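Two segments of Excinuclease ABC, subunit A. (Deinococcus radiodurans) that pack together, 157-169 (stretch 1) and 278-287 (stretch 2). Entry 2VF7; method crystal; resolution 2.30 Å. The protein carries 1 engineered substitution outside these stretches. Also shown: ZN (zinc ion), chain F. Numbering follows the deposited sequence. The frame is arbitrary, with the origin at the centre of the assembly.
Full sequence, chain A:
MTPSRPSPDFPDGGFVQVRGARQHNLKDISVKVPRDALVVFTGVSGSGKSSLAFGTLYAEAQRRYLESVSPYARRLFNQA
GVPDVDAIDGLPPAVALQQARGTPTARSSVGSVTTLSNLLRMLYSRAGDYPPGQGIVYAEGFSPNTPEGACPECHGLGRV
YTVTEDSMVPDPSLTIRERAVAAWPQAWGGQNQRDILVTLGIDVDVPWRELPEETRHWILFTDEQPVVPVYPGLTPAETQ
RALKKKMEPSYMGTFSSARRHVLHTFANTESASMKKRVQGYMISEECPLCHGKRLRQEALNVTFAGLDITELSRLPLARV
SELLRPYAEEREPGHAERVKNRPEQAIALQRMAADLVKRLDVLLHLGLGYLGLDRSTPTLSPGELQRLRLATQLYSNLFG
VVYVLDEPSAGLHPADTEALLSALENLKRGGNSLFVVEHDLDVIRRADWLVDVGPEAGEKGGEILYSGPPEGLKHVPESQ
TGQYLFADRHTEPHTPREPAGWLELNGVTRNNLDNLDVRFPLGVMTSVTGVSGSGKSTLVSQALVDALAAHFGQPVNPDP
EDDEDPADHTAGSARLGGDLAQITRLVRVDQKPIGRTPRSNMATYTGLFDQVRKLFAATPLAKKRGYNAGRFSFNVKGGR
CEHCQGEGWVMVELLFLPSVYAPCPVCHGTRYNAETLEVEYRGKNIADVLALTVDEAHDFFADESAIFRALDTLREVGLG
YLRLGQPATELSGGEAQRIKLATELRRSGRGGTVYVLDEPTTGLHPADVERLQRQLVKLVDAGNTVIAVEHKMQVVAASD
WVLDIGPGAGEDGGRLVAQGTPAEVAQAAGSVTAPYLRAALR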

# COMPACT_ATOMS: atom_id res chain seq x y z
N LEU A 157 -15.98 23.02 -4.49
CA LEU A 157 -16.55 22.95 -3.12
C LEU A 157 -18.00 23.41 -3.04
O LEU A 157 -18.72 23.02 -2.11
CB LEU A 157 -15.69 23.72 -2.11
CG LEU A 157 -14.28 23.25 -1.75
CD1 LEU A 157 -13.77 24.10 -0.60
CD2 LEU A 157 -14.19 21.77 -1.38
N GLY A 158 -18.43 24.23 -4.00
CA GLY A 158 -19.81 24.72 -4.04
C GLY A 158 -20.07 25.90 -3.12
O GLY A 158 -21.10 26.55 -3.22
N ARG A 159 -19.12 26.15 -2.21
CA ARG A 159 -19.17 27.26 -1.26
C ARG A 159 -17.90 28.11 -1.37
O ARG A 159 -16.79 27.60 -1.61
CB ARG A 159 -19.30 26.75 0.18
CG ARG A 159 -20.48 25.83 0.49
CD ARG A 159 -21.77 26.61 0.73
NE ARG A 159 -21.79 27.26 2.04
CZ ARG A 159 -22.82 27.94 2.53
NH1 ARG A 159 -23.94 28.07 1.83
NH2 ARG A 159 -22.74 28.50 3.72
N VAL A 160 -18.06 29.42 -1.14
CA VAL A 160 -16.94 30.37 -1.19
C VAL A 160 -16.61 30.87 0.22
O VAL A 160 -17.50 31.33 0.94
CB VAL A 160 -17.26 31.54 -2.18
CG1 VAL A 160 -16.53 32.82 -1.80
CG2 VAL A 160 -16.94 31.12 -3.60
N TYR A 161 -15.33 30.79 0.60
CA TYR A 161 -14.88 31.03 1.98
C TYR A 161 -14.00 32.27 2.19
O TYR A 161 -12.94 32.41 1.59
CB TYR A 161 -14.18 29.77 2.54
CG TYR A 161 -15.09 28.58 2.73
CD1 TYR A 161 -15.14 27.56 1.78
CD2 TYR A 161 -15.91 28.47 3.86
CE1 TYR A 161 -15.99 26.47 1.94
CE2 TYR A 161 -16.76 27.38 4.03
CZ TYR A 161 -16.79 26.39 3.07
OH TYR A 161 -17.63 25.31 3.23
N THR A 162 -14.45 33.17 3.06
CA THR A 162 -13.69 34.37 3.37
C THR A 162 -13.35 34.50 4.85
O THR A 162 -13.73 33.68 5.68
CB THR A 162 -14.38 35.66 2.87
OG1 THR A 162 -15.80 35.55 3.00
CG2 THR A 162 -14.03 35.94 1.41
N VAL A 163 -12.62 35.57 5.14
CA VAL A 163 -12.13 35.83 6.47
C VAL A 163 -12.07 37.35 6.65
O VAL A 163 -11.75 38.08 5.70
CB VAL A 163 -10.77 35.11 6.68
CG1 VAL A 163 -9.59 36.02 6.38
CG2 VAL A 163 -10.70 34.56 8.06
N THR A 164 -12.44 37.83 7.83
CA THR A 164 -12.49 39.27 8.09
C THR A 164 -11.80 39.59 9.39
O THR A 164 -11.43 38.68 10.13
CB THR A 164 -13.92 39.81 8.16
OG1 THR A 164 -14.68 39.00 9.06
CG2 THR A 164 -14.59 39.81 6.80
N GLU A 165 -11.61 40.87 9.68
CA GLU A 165 -11.05 41.28 10.96
C GLU A 165 -11.96 40.88 12.12
O GLU A 165 -11.47 40.39 13.12
CB GLU A 165 -10.76 42.77 10.99
CG GLU A 165 -10.14 43.23 12.29
CD GLU A 165 -9.61 44.64 12.23
OE1 GLU A 165 -9.91 45.33 11.24
OE2 GLU A 165 -8.91 45.05 13.18
N ASP A 166 -13.27 41.09 11.97
CA ASP A 166 -14.24 40.72 13.00
C ASP A 166 -14.28 39.21 13.23
O ASP A 166 -14.36 38.77 14.37
CB ASP A 166 -15.65 41.23 12.68
CG ASP A 166 -15.67 42.64 12.07
OD1 ASP A 166 -14.93 42.90 11.08
OD2 ASP A 166 -16.45 43.48 12.56
N SER A 167 -14.24 38.42 12.15
CA SER A 167 -14.29 36.97 12.29
C SER A 167 -13.02 36.41 12.96
O SER A 167 -13.10 35.44 13.71
CB SER A 167 -14.55 36.28 10.95
OG SER A 167 -13.44 36.36 10.07
N MET A 168 -11.89 37.07 12.71
CA MET A 168 -10.56 36.65 13.22
C MET A 168 -10.12 37.28 14.53
O MET A 168 -9.34 36.69 15.28
CB MET A 168 -9.50 37.00 12.19
CG MET A 168 -9.36 35.97 11.14
SD MET A 168 -8.31 36.56 9.82
CE MET A 168 -8.00 34.96 9.16
N VAL A 169 -10.55 38.51 14.77
CA VAL A 169 -10.37 39.16 16.08
C VAL A 169 -11.73 39.54 16.65
O VAL A 169 -12.26 40.64 16.38
CB VAL A 169 -9.26 40.28 16.11
CG1 VAL A 169 -8.58 40.46 14.76
CG2 VAL A 169 -9.75 41.58 16.68
ZN ZN F . -18.38 27.19 -7.74
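Stretch 2, residues 278-287: VQGYMISEEC

Stretch 2 lies along stretch 1 as an antiparallel strand partner. It enters through a turn at 278-281, where Tyr281 N donates a hydrogen bond to Val278 O at 3.1 Å. It then runs extended through Ile283 to Glu286 and ends at Cys287. The strand 283-286 pairs with strand 159-162 at a closest axis approach of 4.5 Å. Their N-to-C directions differ by 152°, so the two strands are antiparallel with a clear twist.

The register pairs Arg159 with Glu286, Val160 with Glu285, Tyr161 with Ser284 and Thr162 with Ile283. CA to CA, Arg159 lies 4.4 Å from Glu286, Val160 5.3 Å from Glu285, Tyr161 5.2 Å from Ser284 and Thr162 5.3 Å from Ile283. Val160 and Thr162 form the hydrogen-bonded pairs. Val160 N donates to Glu285 O at 2.7 Å, and Glu285 N returns to Val160 O at 3.3 Å. Thr162 N donates to Ile283 O at 3.2 Å, and Ile283 N to Thr162 O at 3.0 Å. One more bond, Cys287 N to Gly158 O at 3.1 Å, extends the ladder past the Arg159-Glu286 pair.

Ile283 has the largest covered area. Its side chain shares a sheet face with Thr162, Val160 and Glu285. With chi1 in p and chi2 in t, it reaches back toward stretch 1. Ile283 CG1 lies 3.2 Å from Thr162 OG1, and Ile283 CD1 packs 3.8 Å from Thr164 CG2.

Arg159 is next. Its CA-to-CB bond points sideways, but an m, m, m side chain brings the guanidinium back over stretch 2. Arg159 NH2 donates to Ser284 OG at 2.8 Å, near the guanidinium plane. Arg159 NH1 makes a salt bridge with Glu286 OE2 at 3.2 Å. Glu285 O and Glu286 N lie over one face of the group.

Tyr161 shares the other sheet face with Ser284. Tyr161 CE2 is 3.4 Å from Ser284 OG. Water 1 joins the two hydroxyls, 2.7 Å from Tyr161 OH and 2.7 Å from Ser284 OG. Met282 SD sits obliquely to the ring, 4.2 Å from Tyr161 CD2.

Beyond the strands, the short helix 165-168 meets the turn of stretch 2. Ser167 points toward it, and Ser167 OG lies 3.1 Å from Tyr281 O. Ser167 OG also accepts a hydrogen bond from Thr164 N at 2.9 Å. Tyr281 CA also approaches Ser167 O at 3.6 Å in a CA-H...O contact.

At the far end, Cys287 CB packs 4.2 Å from Val160 CG2. Cys287 SG binds the zinc ion ZN at 2.1 Å, with three further ligands elsewhere in the structure.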

# COMPACT_ATOMS: atom_id res chain seq x y z
N VAL A 278 -11.01 26.04 13.28
CA VAL A 278 -10.68 26.93 12.16
C VAL A 278 -11.93 27.54 11.49
O VAL A 278 -11.97 28.74 11.19
CB VAL A 278 -9.75 26.16 11.16
CG1 VAL A 278 -10.08 26.41 9.71
CG2 VAL A 278 -8.29 26.48 11.47
N GLN A 279 -12.95 26.72 11.30
CA GLN A 279 -14.18 27.13 10.65
C GLN A 279 -14.96 28.15 11.48
O GLN A 279 -15.77 28.88 10.93
CB GLN A 279 -15.04 25.90 10.35
CG GLN A 279 -15.73 25.94 8.99
CD GLN A 279 -16.23 24.56 8.55
OE1 GLN A 279 -15.84 23.53 9.12
NE2 GLN A 279 -17.09 24.54 7.53
N GLY A 280 -14.71 28.21 12.79
CA GLY A 280 -15.29 29.25 13.65
C GLY A 280 -14.82 30.68 13.37
O GLY A 280 -15.45 31.64 13.80
N TYR A 281 -13.70 30.82 12.65
CA TYR A 281 -13.13 32.13 12.31
C TYR A 281 -13.30 32.46 10.83
O TYR A 281 -12.62 33.34 10.29
CB TYR A 281 -11.65 32.18 12.69
CG TYR A 281 -11.39 31.63 14.07
CD1 TYR A 281 -11.52 32.43 15.20
CD2 TYR A 281 -11.02 30.29 14.26
CE1 TYR A 281 -11.29 31.93 16.47
CE2 TYR A 281 -10.79 29.77 15.53
CZ TYR A 281 -10.93 30.61 16.63
OH TYR A 281 -10.72 30.13 17.90
N MET A 282 -14.22 31.74 10.18
CA MET A 282 -14.48 31.91 8.76
C MET A 282 -15.90 32.36 8.51
O MET A 282 -16.76 32.28 9.40
CB MET A 282 -14.23 30.61 8.02
CG MET A 282 -12.83 30.48 7.43
SD MET A 282 -12.64 28.93 6.52
CE MET A 282 -12.32 27.84 7.88
N ILE A 283 -16.16 32.84 7.30
CA ILE A 283 -17.53 33.16 6.89
C ILE A 283 -17.88 32.36 5.62
O ILE A 283 -17.06 32.25 4.71
CB ILE A 283 -17.78 34.70 6.78
CG1 ILE A 283 -16.62 35.41 6.09
CG2 ILE A 283 -17.94 35.31 8.19
CD1 ILE A 283 -16.83 36.91 5.87
N SER A 284 -19.08 31.78 5.59
CA SER A 284 -19.46 30.85 4.51
C SER A 284 -20.61 31.35 3.65
O SER A 284 -21.62 31.86 4.16
CB SER A 284 -19.79 29.45 5.06
OG SER A 284 -19.99 28.51 4.02
N GLU A 285 -20.44 31.20 2.34
CA GLU A 285 -21.38 31.70 1.34
C GLU A 285 -21.44 30.72 0.18
O GLU A 285 -20.47 30.02 -0.10
CB GLU A 285 -20.92 33.07 0.84
CG GLU A 285 -21.89 33.79 -0.07
CD GLU A 285 -23.06 34.41 0.68
OE1 GLU A 285 -24.22 34.04 0.41
OE2 GLU A 285 -22.79 35.26 1.55
N GLU A 286 -22.58 30.66 -0.49
CA GLU A 286 -22.71 29.82 -1.67
C GLU A 286 -21.96 30.44 -2.85
O GLU A 286 -22.09 31.64 -3.13
CB GLU A 286 -24.18 29.58 -2.03
CG GLU A 286 -25.08 29.23 -0.84
CD GLU A 286 -25.73 30.46 -0.20
OE1 GLU A 286 -26.63 31.08 -0.83
OE2 GLU A 286 -25.35 30.81 0.95
N CYS A 287 -21.16 29.61 -3.52
CA CYS A 287 -20.51 29.97 -4.78
C CYS A 287 -21.53 30.58 -5.74
O CYS A 287 -22.62 30.04 -5.87
CB CYS A 287 -19.93 28.72 -5.42
SG CYS A 287 -19.06 29.00 -6.93
O HOH W 1 -20.06 25.82 4.29